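PDB 3LL7: putative methyltransferase from Porphyromonas gingivalis, which is of unproven function but probably transfers a methyl group, and carries a THUMP-like C-terminal domain that may help it bind RNA. Local coordinates for residues V352-R357 against R380-D385; A363-R368 against I375-R380; C367-L372 against G399-L404. All blocks are in the same frame, centred on the assembly; numbering follows the deposited sequence.

Contact 1: residues V352-R357 against R380-D385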
loop_
_atom_site.group_PDB
_atom_site.type_symbol
_atom_site.label_atom_id
_atom_site.label_comp_id
_atom_site.label_asym_id
_atom_site.label_seq_id
_atom_site.Cartn_x
_atom_site.Cartn_y
_atom_site.Cartn_z
ATOM N N VAL A 352 29.732 -16.382 -19.389
ATOM C CA VAL A 352 28.664 -17.378 -19.136
ATOM C C VAL A 352 27.311 -16.989 -19.708
ATOM O O VAL A 352 26.448 -17.852 -19.925
ATOM C CB VAL A 352 28.457 -17.773 -17.627
ATOM C CG1 VAL A 352 29.759 -18.191 -16.979
ATOM C CG2 VAL A 352 27.769 -16.657 -16.881
ATOM N N LEU A 353 27.090 -15.697 -19.919
ATOM C CA LEU A 353 25.797 -15.196 -20.408
ATOM C C LEU A 353 25.282 -15.913 -21.645
ATOM O O LEU A 353 24.119 -16.360 -21.673
ATOM C CB LEU A 353 25.870 -13.682 -20.690
ATOM C CG LEU A 353 25.954 -12.737 -19.480
ATOM C CD1 LEU A 353 26.392 -11.308 -19.970
ATOM C CD2 LEU A 353 24.641 -12.664 -18.719
ATOM N N LYS A 354 26.115 -16.045 -22.682
ATOM C CA LYS A 354 25.631 -16.727 -23.896
ATOM C C LYS A 354 25.503 -18.234 -23.703
ATOM O O LYS A 354 24.911 -18.938 -24.536
ATOM C CB LYS A 354 26.457 -16.358 -25.139
ATOM C CG LYS A 354 26.271 -14.905 -25.625
ATOM C CD LYS A 354 24.882 -14.611 -26.209
ATOM C CE LYS A 354 24.826 -13.194 -26.809
ATOM N NZ LYS A 354 25.167 -12.100 -25.798
ATOM N N GLN A 355 25.999 -18.747 -22.575
ATOM C CA GLN A 355 25.858 -20.174 -22.335
ATOM C C GLN A 355 24.595 -20.529 -21.601
ATOM O O GLN A 355 24.258 -21.713 -21.496
ATOM C CB GLN A 355 27.041 -20.704 -21.542
ATOM C CG GLN A 355 28.347 -20.672 -22.297
ATOM C CD GLN A 355 29.410 -21.451 -21.568
ATOM O OE1 GLN A 355 29.287 -22.669 -21.365
ATOM N NE2 GLN A 355 30.452 -20.749 -21.126
ATOM N N LEU A 356 23.873 -19.530 -21.058
ATOM C CA LEU A 356 22.741 -19.865 -20.195
ATOM C C LEU A 356 21.604 -20.586 -20.828
ATOM O O LEU A 356 20.917 -21.358 -20.145
ATOM C CB LEU A 356 22.185 -18.614 -19.456
ATOM C CG LEU A 356 23.123 -17.947 -18.484
ATOM C CD1 LEU A 356 22.351 -16.715 -17.909
ATOM C CD2 LEU A 356 23.563 -18.903 -17.351
ATOM N N ARG A 357 21.402 -20.417 -22.137
ATOM C CA ARG A 357 20.354 -21.179 -22.809
ATOM C C ARG A 357 20.643 -22.678 -22.755
ATOM O O ARG A 357 19.742 -23.490 -22.952
ATOM C CB ARG A 357 20.178 -20.731 -24.256
ATOM C CG ARG A 357 19.457 -19.387 -24.419
ATOM C CD ARG A 357 19.629 -18.924 -25.850
ATOM N NE ARG A 357 21.049 -18.646 -26.008
ATOM C CZ ARG A 357 21.701 -18.419 -27.142
ATOM N NH1 ARG A 357 21.067 -18.379 -28.300
ATOM N NH2 ARG A 357 23.023 -18.201 -27.084
ATOM N N ARG A 380 21.085 -10.243 -22.790
ATOM C CA ARG A 380 22.447 -10.675 -23.078
ATOM C C ARG A 380 22.570 -12.200 -23.121
ATOM O O ARG A 380 23.433 -12.716 -23.820
ATOM C CB ARG A 380 23.426 -10.060 -22.076
ATOM C CG ARG A 380 23.440 -8.490 -22.218
ATOM C CD ARG A 380 24.241 -7.793 -21.124
ATOM N NE ARG A 380 23.894 -6.358 -21.079
ATOM C CZ ARG A 380 24.682 -5.382 -20.609
ATOM N NH1 ARG A 380 25.902 -5.653 -20.144
ATOM N NH2 ARG A 380 24.252 -4.123 -20.623
ATOM N N SER A 381 21.704 -12.901 -22.397
ATOM C CA SER A 381 21.676 -14.379 -22.472
ATOM C C SER A 381 20.708 -14.935 -23.532
ATOM O O SER A 381 20.759 -16.129 -23.839
ATOM C CB SER A 381 21.330 -14.981 -21.109
ATOM O OG SER A 381 20.024 -14.596 -20.698
ATOM N N LYS A 382 19.854 -14.080 -24.088
ATOM C CA LYS A 382 18.788 -14.484 -25.030
ATOM C C LYS A 382 17.813 -15.489 -24.416
ATOM O O LYS A 382 17.263 -16.346 -25.100
ATOM C CB LYS A 382 19.387 -14.963 -26.369
ATOM C CG LYS A 382 20.205 -13.827 -27.071
ATOM C CD LYS A 382 20.986 -14.287 -28.326
ATOM C CE LYS A 382 20.153 -15.100 -29.251
ATOM N NZ LYS A 382 19.038 -14.300 -29.837
HETATM N N MSE A 383 17.553 -15.336 -23.119
HETATM C CA MSE A 383 16.765 -16.322 -22.393
HETATM C C MSE A 383 15.281 -16.071 -22.618
HETATM O O MSE A 383 14.779 -14.984 -22.387
HETATM C CB MSE A 383 17.108 -16.235 -20.898
HETATM C CG MSE A 383 16.282 -17.126 -20.028
HETATM SE SE MSE A 383 16.596 -18.986 -20.441
HETATM C CE MSE A 383 18.525 -19.032 -20.282
ATOM N N ALA A 384 14.564 -17.081 -23.072
ATOM C CA ALA A 384 13.111 -16.952 -23.210
ATOM C C ALA A 384 12.478 -16.794 -21.828
ATOM O O ALA A 384 12.982 -17.372 -20.858
ATOM C CB ALA A 384 12.565 -18.187 -23.891
ATOM N N ASP A 385 11.397 -16.024 -21.742
ATOM C CA ASP A 385 10.663 -15.918 -20.496
ATOM C C ASP A 385 9.673 -17.065 -20.391
ATOM O O ASP A 385 9.503 -17.842 -21.342
ATOM C CB ASP A 385 9.961 -14.566 -20.371
ATOM C CG ASP A 385 8.947 -14.342 -21.454
ATOM O OD1 ASP A 385 8.746 -15.269 -22.271
ATOM O OD2 ASP A 385 8.356 -13.240 -21.490
#
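Leu-356 packs on Ser-381 and Met-383 on the inner side of this contact and Leu-353 lies alongside Arg-380, CD1 against CB, while the long chains of Lys-354 and Arg-357 reach across its outer side. The inner part is compact. Leu-353 and Ser-381 bring their CA atoms to 4.7 Å, and the carbonyl O of Leu-353 takes a CA-H...O contact of 3.2 Å from Ser-381 CA in addition to the hydrogen bond from Leu-356 N. Ser-381 CB lies 3.8 Å from Leu-356 CD1. Its hydroxyl, with OG between the backbone N and the carbonyl carbon (chi1 63°), turns back to its own helix and bonds to Leu-377 O. Met-383, present as selenomethionine, is bent along its chain and sets CE 3.3 Å from Leu-356 O.

The outer side is polar and exposed. Lys-354 NZ donates to Arg-380 O over 2.7 Å, meeting a lone pair in the carbonyl plane at a C=O...N angle of 141°; this carbonyl belongs to the last turn of helix 374-381, whose dipole probably strengthens the attraction. Arg-357 NH2 reaches Lys-354 O at 3.3 Å, which ties its side chain to the backbone three residues earlier. The Arg-357 and Lys-382 side chains cross obliquely, with Lys-382 CB above one guanidinium face, toward its rim, and Lys-382 CE 3.5 Å from Arg-357 NH1. The like-charged Arg-357 NH1 and Lys-382 NZ come within 4.8 Å without contact, probably at some cost in repulsion.

The loop between strands 337-347 and 364-368 thus lies beside the C-terminal end of helix 374-381. Toward the sheet, Val-352 and Leu-356 rest on Leu-403 of strand 401-408, Leu-356 and Met-383 share Leu-391 of strand 389-395, and Leu-353 meets Leu-377 of the helix.

Contact 2: residues A363-R368 against I375-R380. With EDO (1,2-ethanediol), chain C.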
loop_
_atom_site.group_PDB
_atom_site.type_symbol
_atom_site.label_atom_id
_atom_site.label_comp_id
_atom_site.label_asym_id
_atom_site.label_seq_id
_atom_site.Cartn_x
_atom_site.Cartn_y
_atom_site.Cartn_z
ATOM N N ALA A 363 13.083 -19.056 -18.462
ATOM C CA ALA A 363 13.067 -18.733 -17.028
ATOM C C ALA A 363 12.608 -17.323 -16.729
ATOM O O ALA A 363 12.753 -16.440 -17.542
ATOM C CB ALA A 363 14.467 -18.934 -16.409
ATOM N N SER A 364 12.075 -17.128 -15.524
ATOM C CA SER A 364 11.945 -15.804 -14.937
ATOM C C SER A 364 13.343 -15.408 -14.489
ATOM O O SER A 364 14.159 -16.273 -14.210
ATOM C CB SER A 364 11.024 -15.864 -13.704
ATOM O OG SER A 364 9.718 -16.263 -14.130
ATOM N N ILE A 365 13.627 -14.109 -14.471
ATOM C CA ILE A 365 14.956 -13.627 -14.024
ATOM C C ILE A 365 14.791 -12.594 -12.923
ATOM O O ILE A 365 13.974 -11.650 -13.060
ATOM C CB ILE A 365 15.759 -13.042 -15.185
ATOM C CG1 ILE A 365 16.069 -14.189 -16.177
ATOM C CG2 ILE A 365 17.088 -12.340 -14.672
ATOM C CD1 ILE A 365 16.601 -13.708 -17.557
ATOM N N SER A 366 15.569 -12.776 -11.853
ATOM C CA SER A 366 15.601 -11.819 -10.749
ATOM C C SER A 366 17.055 -11.495 -10.424
ATOM O O SER A 366 17.976 -12.247 -10.801
ATOM C CB SER A 366 14.871 -12.397 -9.511
ATOM O OG SER A 366 13.456 -12.434 -9.736
ATOM N N CYS A 367 17.263 -10.356 -9.771
ATOM C CA CYS A 367 18.593 -9.963 -9.305
ATOM C C CYS A 367 18.518 -9.404 -7.894
ATOM O O CYS A 367 17.552 -8.668 -7.561
ATOM C CB CYS A 367 19.180 -8.910 -10.245
ATOM S SG CYS A 367 19.615 -9.607 -11.830
ATOM N N ARG A 368 19.477 -9.798 -7.064
ATOM C CA ARG A 368 19.636 -9.263 -5.702
ATOM C C ARG A 368 21.107 -9.071 -5.461
ATOM O O ARG A 368 21.780 -10.011 -4.990
ATOM C CB ARG A 368 19.071 -10.196 -4.609
ATOM C CG ARG A 368 17.554 -10.434 -4.670
ATOM C CD ARG A 368 16.803 -9.206 -4.182
ATOM N NE ARG A 368 15.369 -9.372 -4.367
ATOM C CZ ARG A 368 14.497 -8.381 -4.325
ATOM N NH1 ARG A 368 14.920 -7.131 -4.075
ATOM N NH2 ARG A 368 13.200 -8.640 -4.520
ATOM N N ILE A 375 16.550 -7.286 -16.904
ATOM C CA ILE A 375 16.327 -7.181 -18.353
ATOM C C ILE A 375 17.643 -7.277 -19.138
ATOM O O ILE A 375 17.687 -7.884 -20.209
ATOM C CB ILE A 375 15.503 -5.909 -18.733
ATOM C CG1 ILE A 375 15.022 -5.968 -20.194
ATOM C CG2 ILE A 375 16.258 -4.622 -18.469
ATOM C CD1 ILE A 375 14.280 -7.263 -20.523
ATOM N N GLU A 376 18.711 -6.723 -18.580
ATOM C CA GLU A 376 20.033 -6.872 -19.198
ATOM C C GLU A 376 20.495 -8.328 -19.196
ATOM O O GLU A 376 21.004 -8.830 -20.206
ATOM C CB GLU A 376 21.071 -6.013 -18.455
ATOM C CG GLU A 376 20.865 -4.550 -18.738
ATOM C CD GLU A 376 21.663 -3.603 -17.836
ATOM O OE1 GLU A 376 22.180 -4.038 -16.774
ATOM O OE2 GLU A 376 21.737 -2.401 -18.192
ATOM N N LEU A 377 20.335 -8.998 -18.055
ATOM C CA LEU A 377 20.610 -10.450 -17.975
ATOM C C LEU A 377 19.807 -11.223 -19.028
ATOM O O LEU A 377 20.358 -12.065 -19.733
ATOM C CB LEU A 377 20.318 -10.946 -16.550
ATOM C CG LEU A 377 20.704 -12.340 -16.050
ATOM C CD1 LEU A 377 22.126 -12.702 -16.446
ATOM C CD2 LEU A 377 20.580 -12.272 -14.461
ATOM N N ARG A 378 18.515 -10.915 -19.161
ATOM C CA ARG A 378 17.694 -11.555 -20.157
ATOM C C ARG A 378 18.190 -11.329 -21.586
ATOM O O ARG A 378 18.330 -12.283 -22.382
ATOM C CB ARG A 378 16.234 -11.106 -20.048
ATOM C CG ARG A 378 15.389 -11.882 -21.081
ATOM C CD ARG A 378 13.889 -11.776 -20.871
ATOM N NE ARG A 378 13.422 -12.176 -19.535
ATOM C CZ ARG A 378 13.311 -13.430 -19.077
ATOM N NH1 ARG A 378 13.683 -14.493 -19.805
ATOM N NH2 ARG A 378 12.824 -13.615 -17.857
ATOM N N GLN A 379 18.427 -10.070 -21.939
ATOM C CA GLN A 379 18.780 -9.791 -23.322
ATOM C C GLN A 379 20.147 -10.313 -23.721
ATOM O O GLN A 379 20.336 -10.781 -24.860
ATOM C CB GLN A 379 18.631 -8.302 -23.656
ATOM C CG GLN A 379 17.161 -7.844 -23.632
ATOM C CD GLN A 379 16.950 -6.456 -24.223
ATOM O OE1 GLN A 379 17.745 -5.986 -25.037
ATOM N NE2 GLN A 379 15.829 -5.823 -23.852
ATOM N N ARG A 380 21.085 -10.243 -22.790
ATOM C CA ARG A 380 22.447 -10.675 -23.078
ATOM C C ARG A 380 22.570 -12.200 -23.121
ATOM O O ARG A 380 23.433 -12.716 -23.820
ATOM C CB ARG A 380 23.426 -10.060 -22.076
ATOM C CG ARG A 380 23.440 -8.490 -22.218
ATOM C CD ARG A 380 24.241 -7.793 -21.124
ATOM N NE ARG A 380 23.894 -6.358 -21.079
ATOM C CZ ARG A 380 24.682 -5.382 -20.609
ATOM N NH1 ARG A 380 25.902 -5.653 -20.144
ATOM N NH2 ARG A 380 24.252 -4.123 -20.623
HETATM C C1 EDO C . 13.460 -9.355 -16.827
HETATM O O1 EDO C . 13.101 -9.719 -18.164
HETATM C C2 EDO C . 12.466 -9.929 -15.822
HETATM O O2 EDO C . 12.062 -11.264 -16.163
#
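Arg-378 reaches from its helix to Ala-363, next to strand 364-368, and grips the carbonyl O of that residue with both terminal nitrogens. NH2 lies 2.8 Å from Ala-363 O, on a lone pair in the carbonyl plane, and NH1 lies 3.1 Å from the same oxygen, nearly along the C=O axis. The oxygen sits in the guanidinium plane for both bonds. On the edge formed by NE and NH2 a 1,2-ethanediol, probably from the crystallisation liquor, takes two more: its O1 accepts from Arg-378 NE at 2.8 Å, and its O2 accepts from Arg-378 NH2 at 3.0 Å along an almost straight N-H...O line (178°). The bend at chi3 (-55°) sets NE toward the diol. With NH1 also bonded to Met-383 O, every N-H of the guanidinium has an acceptor, and the group is fixed in its plane.

One face of the guanidinium is covered by Ile-365 CD1, 3.6 Å above its centre. The other branch of the isoleucine, CG2, is pressed tightly against Leu-377 CD2 at 3.5 Å, and Cys-367 SG touches that same methyl from 3.9 Å. Along the strand, Ser-364 and Ser-366 exchange backbone hydrogen bonds with strand 389-395, whereas Ala-363 pairs with Ala-384.

Helix and strand axes approach to 8.3 Å and run 133° apart, as helix 374-381 returns over the strand it follows. Strand 364-368, this helix and the parallel neighbouring strand 389-395 form a beta-alpha-beta crossover within the THUMP-like domain.

Contact 3: residues C367-L372 against G399-L404. With EDO (1,2-ethanediol), chain B; FMT (formic acid), chain J.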
loop_
_atom_site.group_PDB
_atom_site.type_symbol
_atom_site.label_atom_id
_atom_site.label_comp_id
_atom_site.label_asym_id
_atom_site.label_seq_id
_atom_site.Cartn_x
_atom_site.Cartn_y
_atom_site.Cartn_z
ATOM N N CYS A 367 17.263 -10.356 -9.771
ATOM C CA CYS A 367 18.593 -9.963 -9.305
ATOM C C CYS A 367 18.518 -9.404 -7.894
ATOM O O CYS A 367 17.552 -8.668 -7.561
ATOM C CB CYS A 367 19.180 -8.910 -10.245
ATOM S SG CYS A 367 19.615 -9.607 -11.830
ATOM N N ARG A 368 19.477 -9.798 -7.064
ATOM C CA ARG A 368 19.636 -9.263 -5.702
ATOM C C ARG A 368 21.107 -9.071 -5.461
ATOM O O ARG A 368 21.780 -10.011 -4.990
ATOM C CB ARG A 368 19.071 -10.196 -4.609
ATOM C CG ARG A 368 17.554 -10.434 -4.670
ATOM C CD ARG A 368 16.803 -9.206 -4.182
ATOM N NE ARG A 368 15.369 -9.372 -4.367
ATOM C CZ ARG A 368 14.497 -8.381 -4.325
ATOM N NH1 ARG A 368 14.920 -7.131 -4.075
ATOM N NH2 ARG A 368 13.200 -8.640 -4.520
ATOM N N ASN A 369 21.574 -7.853 -5.738
ATOM C CA ASN A 369 22.987 -7.454 -5.659
ATOM C C ASN A 369 23.802 -8.106 -6.786
ATOM O O ASN A 369 24.410 -9.179 -6.622
ATOM C CB ASN A 369 23.559 -7.736 -4.260
ATOM C CG ASN A 369 24.932 -7.147 -4.057
ATOM O OD1 ASN A 369 25.367 -6.277 -4.827
ATOM N ND2 ASN A 369 25.637 -7.611 -3.024
ATOM N N PHE A 370 23.758 -7.461 -7.954
ATOM C CA PHE A 370 24.286 -8.055 -9.174
ATOM C C PHE A 370 24.570 -6.903 -10.154
ATOM O O PHE A 370 23.815 -5.915 -10.159
ATOM C CB PHE A 370 23.259 -9.039 -9.766
ATOM C CG PHE A 370 23.841 -10.002 -10.745
ATOM C CD1 PHE A 370 24.702 -11.002 -10.329
ATOM C CD2 PHE A 370 23.546 -9.870 -12.118
ATOM C CE1 PHE A 370 25.273 -11.889 -11.283
ATOM C CE2 PHE A 370 24.088 -10.746 -13.063
ATOM C CZ PHE A 370 24.959 -11.742 -12.640
ATOM N N PRO A 371 25.614 -7.038 -10.994
ATOM C CA PRO A 371 25.997 -5.860 -11.811
ATOM C C PRO A 371 25.079 -5.607 -13.022
ATOM O O PRO A 371 25.185 -4.532 -13.654
ATOM C CB PRO A 371 27.416 -6.200 -12.258
ATOM C CG PRO A 371 27.432 -7.714 -12.319
ATOM C CD PRO A 371 26.665 -8.072 -11.031
ATOM N N LEU A 372 24.228 -6.577 -13.360
ATOM C CA LEU A 372 23.267 -6.393 -14.464
ATOM C C LEU A 372 21.854 -6.294 -13.900
ATOM O O LEU A 372 21.581 -6.872 -12.849
ATOM C CB LEU A 372 23.324 -7.579 -15.429
ATOM C CG LEU A 372 24.708 -7.819 -16.099
ATOM C CD1 LEU A 372 24.639 -9.087 -16.921
ATOM C CD2 LEU A 372 25.148 -6.625 -16.928
ATOM N N GLY A 399 32.062 -11.831 -1.991
ATOM C CA GLY A 399 31.964 -10.912 -3.122
ATOM C C GLY A 399 31.826 -11.597 -4.476
ATOM O O GLY A 399 31.740 -10.908 -5.505
ATOM N N LYS A 400 31.845 -12.934 -4.514
ATOM C CA LYS A 400 31.748 -13.624 -5.808
ATOM C C LYS A 400 30.331 -13.520 -6.363
ATOM O O LYS A 400 29.356 -13.810 -5.677
ATOM C CB LYS A 400 32.155 -15.092 -5.718
ATOM C CG LYS A 400 33.656 -15.303 -5.404
ATOM C CD LYS A 400 33.957 -16.807 -5.344
ATOM C CE LYS A 400 35.438 -17.085 -5.225
ATOM N NZ LYS A 400 35.947 -16.572 -3.928
ATOM N N LYS A 401 30.241 -13.103 -7.627
ATOM C CA LYS A 401 28.970 -12.992 -8.287
ATOM C C LYS A 401 28.623 -14.346 -8.847
ATOM O O LYS A 401 29.493 -15.028 -9.458
ATOM C CB LYS A 401 29.071 -11.963 -9.448
ATOM C CG LYS A 401 29.599 -10.543 -9.057
ATOM C CD LYS A 401 28.638 -9.776 -8.117
ATOM C CE LYS A 401 29.294 -8.534 -7.406
ATOM N NZ LYS A 401 28.322 -7.727 -6.520
ATOM N N VAL A 402 27.347 -14.705 -8.719
ATOM C CA VAL A 402 26.870 -16.024 -9.146
ATOM C C VAL A 402 25.512 -15.887 -9.783
ATOM O O VAL A 402 24.788 -14.913 -9.529
ATOM C CB VAL A 402 26.755 -17.016 -7.931
ATOM C CG1 VAL A 402 28.140 -17.276 -7.322
ATOM C CG2 VAL A 402 25.767 -16.493 -6.835
ATOM N N LEU A 403 25.153 -16.897 -10.575
ATOM C CA LEU A 403 23.772 -17.093 -11.024
ATOM C C LEU A 403 23.250 -18.357 -10.380
ATOM O O LEU A 403 23.943 -19.408 -10.354
ATOM C CB LEU A 403 23.705 -17.248 -12.577
ATOM C CG LEU A 403 23.991 -15.912 -13.308
ATOM C CD1 LEU A 403 24.276 -16.146 -14.796
ATOM C CD2 LEU A 403 22.781 -15.027 -13.188
ATOM N N LEU A 404 22.044 -18.257 -9.827
ATOM C CA LEU A 404 21.376 -19.452 -9.275
ATOM C C LEU A 404 20.234 -19.844 -10.177
ATOM O O LEU A 404 19.414 -18.998 -10.566
ATOM C CB LEU A 404 20.820 -19.171 -7.866
ATOM C CG LEU A 404 21.726 -18.429 -6.855
ATOM C CD1 LEU A 404 20.933 -18.228 -5.530
ATOM C CD2 LEU A 404 23.005 -19.266 -6.613
HETATM C C1 EDO B . 19.890 -4.885 -7.129
HETATM O O1 EDO B . 19.555 -5.731 -6.038
HETATM C C2 EDO B . 20.995 -5.534 -7.948
HETATM O O2 EDO B . 22.203 -4.806 -7.788
HETATM C C FMT J . 28.637 -5.589 -2.821
HETATM O O1 FMT J . 28.562 -6.647 -3.450
HETATM O O2 FMT J . 27.665 -4.904 -2.490
#
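Where Asn-369 to Pro-371 pass Lys-401 to Leu-403, the two backbones run 96° apart and come nearest at Phe-370 and Lys-401, whose CA atoms are 6.9 Å from each other. The side chains bridge this separation. CG of Phe-370 lies anti to the backbone N (chi1 -162°), and the ring beyond it reaches strand 401-408: CE1 comes 3.5 Å from Val-402 O, and CZ meets Leu-403 CD2 at 4.0 Å, the two side chains crossing at about a right angle. Pro-371 closes over one ring face of Phe-370, its CD 3.4 Å above the plane and displaced toward the rim. That same CD touches Lys-401 CD at 3.9 Å as the proline and the lysine chain slide past each other in opposite directions.

The polar ends meet through a formic acid molecule. Asn-369 ND2 donates to its O1 over 3.1 Å, and Lys-401 NZ makes a weak bond of 3.3 Å to the same oxygen. Each nitrogen has a protein partner as well, Ser-323 OG for Asn-369 and Thr-395 OG1 for Lys-401, while Asn-322 holds the formic acid too. Asn-369 has a positive phi (71°) in the turn that follows the strand. There its N donates to O1 of a 1,2-ethanediol at 2.9 Å, and O2 of the diol bridges the N and O of Phe-370. Both small molecules probably come from the crystallisation liquor.

Strand 401-408 runs between strands 337-347 and 389-395, and the segment leaving edge strand 364-368 is joined to strand 389-395 by hydrogen bonds that Arg-368 O and Asn-369 O accept from the hydroxyls OG1 of Thr-394 and Thr-395. Phe-370 also meets Phe-348 edge-to-face, and Leu-403 packs on Leu-377 of helix 374-381.

How the contacts relate
All three contacts lie in the THUMP-like domain, well away from the centre of the chain. Contacts 1 and 2 are centred about 9 Å apart, contacts 2 and 3 about 11 Å, and contacts 1 and 3 about 15 Å. Helix 374-381 serves contacts 1 and 2, which share Arg-380; strand 364-368 serves contacts 2 and 3, which share Cys-367 and Arg-368. In sequence, contact 2 falls between the segments of contact 1 apart from the shared Arg-380, whereas contact 3 interleaves with contact 1. Leu-377 CD2 lies 3.7 Å from Leu-403 CD2, and Leu-356 CD1 lies 3.7 Å from Leu-403 CD1, so loop, helix and sheet meet around Leu-403 in a shared apolar cluster.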